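Local atomic coordinates of NAD-dependent aldehyde dehydrogenase (Burkholderia multivorans, PDB entry 5UJU), a protein that probably catalyses the NAD-dependent oxidation of aldehydes to carboxylic acids, as a member of the aldehyde dehydrogenase family. Residues A[477-491]-A[504-517]. Numbering follows the deposited sequence.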
loop_
_atom_site.group_PDB
_atom_site.type_symbol
_atom_site.label_atom_id
_atom_site.label_comp_id
_atom_site.label_asym_id
_atom_site.label_seq_id
_atom_site.Cartn_x
_atom_site.Cartn_y
_atom_site.Cartn_z
ATOM N N GLY A 477 -8.729 -25.195 0.714
ATOM C CA GLY A 477 -8.988 -23.800 1.051
ATOM C C GLY A 477 -8.516 -23.437 2.445
ATOM O O GLY A 477 -8.004 -22.338 2.674
ATOM N N GLU A 478 -8.691 -24.353 3.402
ATOM C CA GLU A 478 -8.245 -24.089 4.763
ATOM C C GLU A 478 -6.729 -23.986 4.834
ATOM O O GLU A 478 -6.193 -23.078 5.481
ATOM C CB GLU A 478 -8.747 -25.184 5.702
ATOM C CG GLU A 478 -8.191 -25.093 7.106
ATOM C CD GLU A 478 -8.586 -26.283 7.974
ATOM O OE1 GLU A 478 -9.594 -26.958 7.669
ATOM O OE2 GLU A 478 -7.883 -26.535 8.968
ATOM N N ILE A 479 -6.027 -24.906 4.171
ATOM C CA ILE A 479 -4.572 -24.947 4.260
ATOM C C ILE A 479 -3.957 -23.753 3.545
ATOM O O ILE A 479 -2.958 -23.188 4.005
ATOM C CB ILE A 479 -4.048 -26.282 3.705
ATOM C CG1 ILE A 479 -4.338 -27.408 4.704
ATOM C CG2 ILE A 479 -2.550 -26.190 3.378
ATOM C CD1 ILE A 479 -4.021 -28.802 4.182
ATOM N N ALA A 480 -4.528 -23.359 2.404
ATOM C CA ALA A 480 -4.034 -22.174 1.708
ATOM C C ALA A 480 -4.179 -20.925 2.573
ATOM O O ALA A 480 -3.269 -20.090 2.625
ATOM C CB ALA A 480 -4.764 -21.988 0.380
ATOM N N ALA A 481 -5.322 -20.773 3.244
ATOM C CA ALA A 481 -5.541 -19.586 4.064
ATOM C C ALA A 481 -4.648 -19.587 5.299
ATOM O O ALA A 481 -4.147 -18.537 5.712
ATOM C CB ALA A 481 -7.008 -19.492 4.470
ATOM N N GLU A 482 -4.448 -20.752 5.909
ATOM C CA GLU A 482 -3.668 -20.811 7.137
ATOM C C GLU A 482 -2.172 -20.869 6.853
ATOM O O GLU A 482 -1.388 -20.150 7.479
ATOM C CB GLU A 482 -4.093 -22.019 7.975
ATOM C CG GLU A 482 -3.248 -22.217 9.231
ATOM C CD GLU A 482 -3.698 -23.406 10.072
ATOM O OE1 GLU A 482 -4.817 -23.920 9.840
ATOM O OE2 GLU A 482 -2.921 -23.837 10.953
ATOM N N HIS A 483 -1.753 -21.684 5.896
ATOM C CA HIS A 483 -0.328 -21.872 5.683
ATOM C C HIS A 483 0.214 -21.130 4.466
ATOM O O HIS A 483 1.437 -21.110 4.269
ATOM C CB HIS A 483 -0.024 -23.370 5.574
ATOM C CG HIS A 483 -0.411 -24.143 6.796
ATOM N ND1 HIS A 483 0.347 -24.140 7.947
ATOM C CD2 HIS A 483 -1.490 -24.921 7.057
ATOM C CE1 HIS A 483 -0.241 -24.893 8.862
ATOM N NE2 HIS A 483 -1.358 -25.378 8.348
ATOM N N GLY A 484 -0.647 -20.505 3.667
ATOM C CA GLY A 484 -0.204 -19.820 2.471
ATOM C C GLY A 484 -0.202 -20.740 1.262
ATOM O O GLY A 484 -0.174 -21.969 1.375
ATOM N N ALA A 485 -0.279 -20.125 0.080
ATOM C CA ALA A 485 -0.226 -20.896 -1.157
ATOM C C ALA A 485 -0.112 -19.943 -2.328
ATOM O O ALA A 485 -0.736 -18.880 -2.325
ATOM C CB ALA A 485 -1.467 -21.788 -1.342
ATOM N N LEU A 486 0.638 -20.359 -3.349
ATOM C CA LEU A 486 0.711 -19.625 -4.606
ATOM C C LEU A 486 -0.188 -20.192 -5.691
ATOM O O LEU A 486 -0.679 -19.425 -6.518
ATOM C CB LEU A 486 2.151 -19.597 -5.125
ATOM C CG LEU A 486 3.136 -18.707 -4.371
ATOM C CD1 LEU A 486 4.455 -18.689 -5.124
ATOM C CD2 LEU A 486 2.599 -17.275 -4.175
ATOM N N THR A 487 -0.414 -21.511 -5.734
ATOM C CA THR A 487 -1.270 -22.072 -6.768
ATOM C C THR A 487 -2.175 -23.141 -6.182
ATOM O O THR A 487 -1.828 -23.821 -5.208
ATOM C CB THR A 487 -0.469 -22.666 -7.941
ATOM O OG1 THR A 487 0.364 -23.727 -7.469
ATOM C CG2 THR A 487 0.425 -21.593 -8.612
ATOM N N LEU A 488 -3.342 -23.273 -6.802
ATOM C CA LEU A 488 -4.303 -24.334 -6.533
ATOM C C LEU A 488 -4.820 -24.837 -7.873
ATOM O O LEU A 488 -5.185 -24.035 -8.739
ATOM C CB LEU A 488 -5.462 -23.831 -5.667
ATOM C CG LEU A 488 -6.633 -24.808 -5.477
ATOM C CD1 LEU A 488 -6.209 -26.029 -4.640
ATOM C CD2 LEU A 488 -7.813 -24.066 -4.853
ATOM N N SER A 489 -4.847 -26.157 -8.045
ATOM C CA SER A 489 -5.201 -26.791 -9.311
ATOM C C SER A 489 -6.308 -27.809 -9.060
ATOM O O SER A 489 -6.233 -28.586 -8.103
ATOM C CB SER A 489 -3.964 -27.472 -9.929
ATOM O OG SER A 489 -4.230 -28.047 -11.199
ATOM N N VAL A 490 -7.337 -27.809 -9.904
ATOM C CA VAL A 490 -8.460 -28.720 -9.717
ATOM C C VAL A 490 -8.744 -29.466 -11.017
ATOM O O VAL A 490 -8.710 -28.885 -12.107
ATOM C CB VAL A 490 -9.723 -27.983 -9.211
ATOM C CG1 VAL A 490 -10.196 -26.947 -10.220
ATOM C CG2 VAL A 490 -10.854 -28.990 -8.888
ATOM N N TYR A 491 -9.039 -30.757 -10.889
ATOM C CA TYR A 491 -9.454 -31.614 -11.995
ATOM C C TYR A 491 -10.850 -32.113 -11.671
ATOM O O TYR A 491 -11.038 -32.837 -10.684
ATOM C CB TYR A 491 -8.493 -32.788 -12.187
ATOM C CG TYR A 491 -7.147 -32.367 -12.691
ATOM C CD1 TYR A 491 -6.869 -32.361 -14.052
ATOM C CD2 TYR A 491 -6.156 -31.938 -11.808
ATOM C CE1 TYR A 491 -5.629 -31.950 -14.524
ATOM C CE2 TYR A 491 -4.912 -31.520 -12.269
ATOM C CZ TYR A 491 -4.656 -31.532 -13.628
ATOM O OH TYR A 491 -3.429 -31.133 -14.100
ATOM N N ALA A 504 -13.156 -22.269 -2.907
ATOM C CA ALA A 504 -11.946 -22.623 -2.171
ATOM C C ALA A 504 -10.804 -21.667 -2.491
ATOM O O ALA A 504 -10.007 -21.322 -1.610
ATOM C CB ALA A 504 -11.546 -24.071 -2.484
ATOM N N ALA A 505 -10.697 -21.239 -3.748
ATOM C CA ALA A 505 -9.634 -20.305 -4.106
ATOM C C ALA A 505 -9.843 -18.950 -3.440
ATOM O O ALA A 505 -8.881 -18.330 -2.964
ATOM C CB ALA A 505 -9.564 -20.154 -5.624
ATOM N N VAL A 506 -11.092 -18.482 -3.391
ATOM C CA VAL A 506 -11.399 -17.218 -2.726
ATOM C C VAL A 506 -11.101 -17.313 -1.239
ATOM O O VAL A 506 -10.492 -16.409 -0.654
ATOM C CB VAL A 506 -12.860 -16.815 -2.992
ATOM C CG1 VAL A 506 -13.344 -15.793 -1.981
ATOM C CG2 VAL A 506 -12.969 -16.249 -4.387
ATOM N N ARG A 507 -11.527 -18.413 -0.605
ATOM C CA ARG A 507 -11.211 -18.623 0.805
ATOM C C ARG A 507 -9.705 -18.654 1.023
ATOM O O ARG A 507 -9.181 -17.974 1.914
ATOM C CB ARG A 507 -11.839 -19.927 1.303
ATOM C CG ARG A 507 -11.450 -20.275 2.740
ATOM C CD ARG A 507 -11.886 -21.690 3.075
ATOM N NE ARG A 507 -11.704 -22.044 4.479
ATOM C CZ ARG A 507 -11.911 -23.271 4.967
ATOM N NH1 ARG A 507 -12.296 -24.263 4.153
ATOM N NH2 ARG A 507 -11.735 -23.513 6.264
ATOM N N GLY A 508 -8.991 -19.429 0.203
ATOM C CA GLY A 508 -7.555 -19.566 0.359
ATOM C C GLY A 508 -6.729 -18.414 -0.193
ATOM O O GLY A 508 -5.508 -18.416 -0.017
ATOM N N GLY A 509 -7.364 -17.443 -0.854
ATOM C CA GLY A 509 -6.660 -16.358 -1.514
ATOM C C GLY A 509 -5.577 -16.829 -2.466
ATOM O O GLY A 509 -4.443 -16.344 -2.408
ATOM N N VAL A 510 -5.915 -17.757 -3.359
ATOM C CA VAL A 510 -4.929 -18.438 -4.189
ATOM C C VAL A 510 -5.472 -18.564 -5.605
ATOM O O VAL A 510 -6.665 -18.819 -5.812
ATOM C CB VAL A 510 -4.563 -19.821 -3.602
ATOM C CG1 VAL A 510 -5.806 -20.707 -3.470
ATOM C CG2 VAL A 510 -3.486 -20.511 -4.425
ATOM N N ALA A 511 -4.591 -18.367 -6.578
ATOM C CA ALA A 511 -4.962 -18.475 -7.981
ATOM C C ALA A 511 -5.320 -19.917 -8.339
ATOM O O ALA A 511 -4.660 -20.866 -7.911
ATOM C CB ALA A 511 -3.817 -17.975 -8.862
ATOM N N LEU A 512 -6.374 -20.071 -9.132
ATOM C CA LEU A 512 -6.941 -21.374 -9.476
ATOM C C LEU A 512 -6.653 -21.741 -10.927
ATOM O O LEU A 512 -6.886 -20.936 -11.835
ATOM C CB LEU A 512 -8.445 -21.374 -9.247
ATOM C CG LEU A 512 -9.164 -22.693 -9.542
ATOM C CD1 LEU A 512 -8.741 -23.763 -8.554
ATOM C CD2 LEU A 512 -10.669 -22.492 -9.513
ATOM N N SER A 513 -6.188 -22.970 -11.142
ATOM C CA SER A 513 -6.061 -23.559 -12.469
ATOM C C SER A 513 -7.032 -24.727 -12.588
ATOM O O SER A 513 -7.160 -25.531 -11.657
ATOM C CB SER A 513 -4.618 -24.021 -12.723
ATOM O OG SER A 513 -3.702 -22.921 -12.637
ATOM N N ILE A 514 -7.716 -24.822 -13.732
ATOM C CA ILE A 514 -8.815 -25.772 -13.920
ATOM C C ILE A 514 -8.486 -26.703 -15.081
ATOM O O ILE A 514 -8.225 -26.237 -16.198
ATOM C CB ILE A 514 -10.145 -25.047 -14.177
ATOM C CG1 ILE A 514 -10.488 -24.130 -13.000
ATOM C CG2 ILE A 514 -11.264 -26.058 -14.396
ATOM C CD1 ILE A 514 -11.299 -22.905 -13.401
ATOM N N ASN A 515 -8.508 -28.011 -14.816
ATOM C CA ASN A 515 -8.407 -29.061 -15.843
ATOM C C ASN A 515 -7.204 -28.858 -16.766
ATOM O O ASN A 515 -7.320 -28.878 -17.993
ATOM C CB ASN A 515 -9.704 -29.157 -16.656
ATOM C CG ASN A 515 -10.856 -29.690 -15.834
ATOM O OD1 ASN A 515 -10.649 -30.504 -14.938
ATOM N ND2 ASN A 515 -12.069 -29.204 -16.105
ATOM N N LEU A 516 -6.033 -28.666 -16.166
ATOM C CA LEU A 516 -4.792 -28.565 -16.941
ATOM C C LEU A 516 -4.382 -29.945 -17.455
ATOM O O LEU A 516 -3.724 -30.715 -16.752
ATOM C CB LEU A 516 -3.686 -27.944 -16.097
ATOM C CG LEU A 516 -3.895 -26.522 -15.577
ATOM C CD1 LEU A 516 -2.625 -26.059 -14.872
ATOM C CD2 LEU A 516 -4.296 -25.549 -16.702
ATOM N N THR A 517 -4.763 -30.266 -18.694
ATOM C CA THR A 517 -4.426 -31.547 -19.308
ATOM C C THR A 517 -3.578 -31.395 -20.566
ATOM O O THR A 517 -3.358 -32.385 -21.275
ATOM C CB THR A 517 -5.697 -32.337 -19.650
ATOM O OG1 THR A 517 -6.470 -31.597 -20.601
ATOM C CG2 THR A 517 -6.536 -32.581 -18.407
HETATM O O HOH W 1 -12.207 -25.943 7.313
HETATM O O HOH W 2 -1.447 -16.415 -3.084
HETATM O O HOH W 3 -2.144 -17.121 -5.849
HETATM O O HOH W 4 -5.792 -28.285 -13.399
#
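Val490 O is gripped twice: Asn515 N donates to it at 2.9 Å in an almost straight bond (177° at the hydrogen), and a water that also binds Ser489 OG and Leu516 N donates to it more loosely. This pairing illustrates how a beta-alpha-beta unit closes, strands 487-491 and 511-514 running parallel with helix 495-508 as the crossover. Leu488 N and O bond to Ala511 O and Ser513 N, and Val490 N to Ser513 O. Leu512, Ser513 and Ile514 also pair with a strand of the second subunit, extending the sheet across the dimer.

On the sheet face packed against helix 495-508, Leu488 CD2 meets Leu512 CD1 at 3.8 Å, and Val490 CG1 touches the same methyl. Val510 turns CG2, anti to its own N, onto the Thr487 backbone, while CG1 packs on Leu488 CB. Helices 477-483 and 504-508 come close at Gly508, whose CA lies 3.6 Å from Gly477 O. Arg507 lays one guanidinium face over Glu478 N and CB; a water joins its NH2 to Glu478 OE1, while salt bridges tie Arg507 NH1 to Asp474 and Glu478 OE2 to Arg449.

Leu516 O lies at the Tyr491 ring edge, in plane, and accepts a 2.7 Å hydrogen bond from Tyr491 OH, tilted 19° from the carbonyl plane.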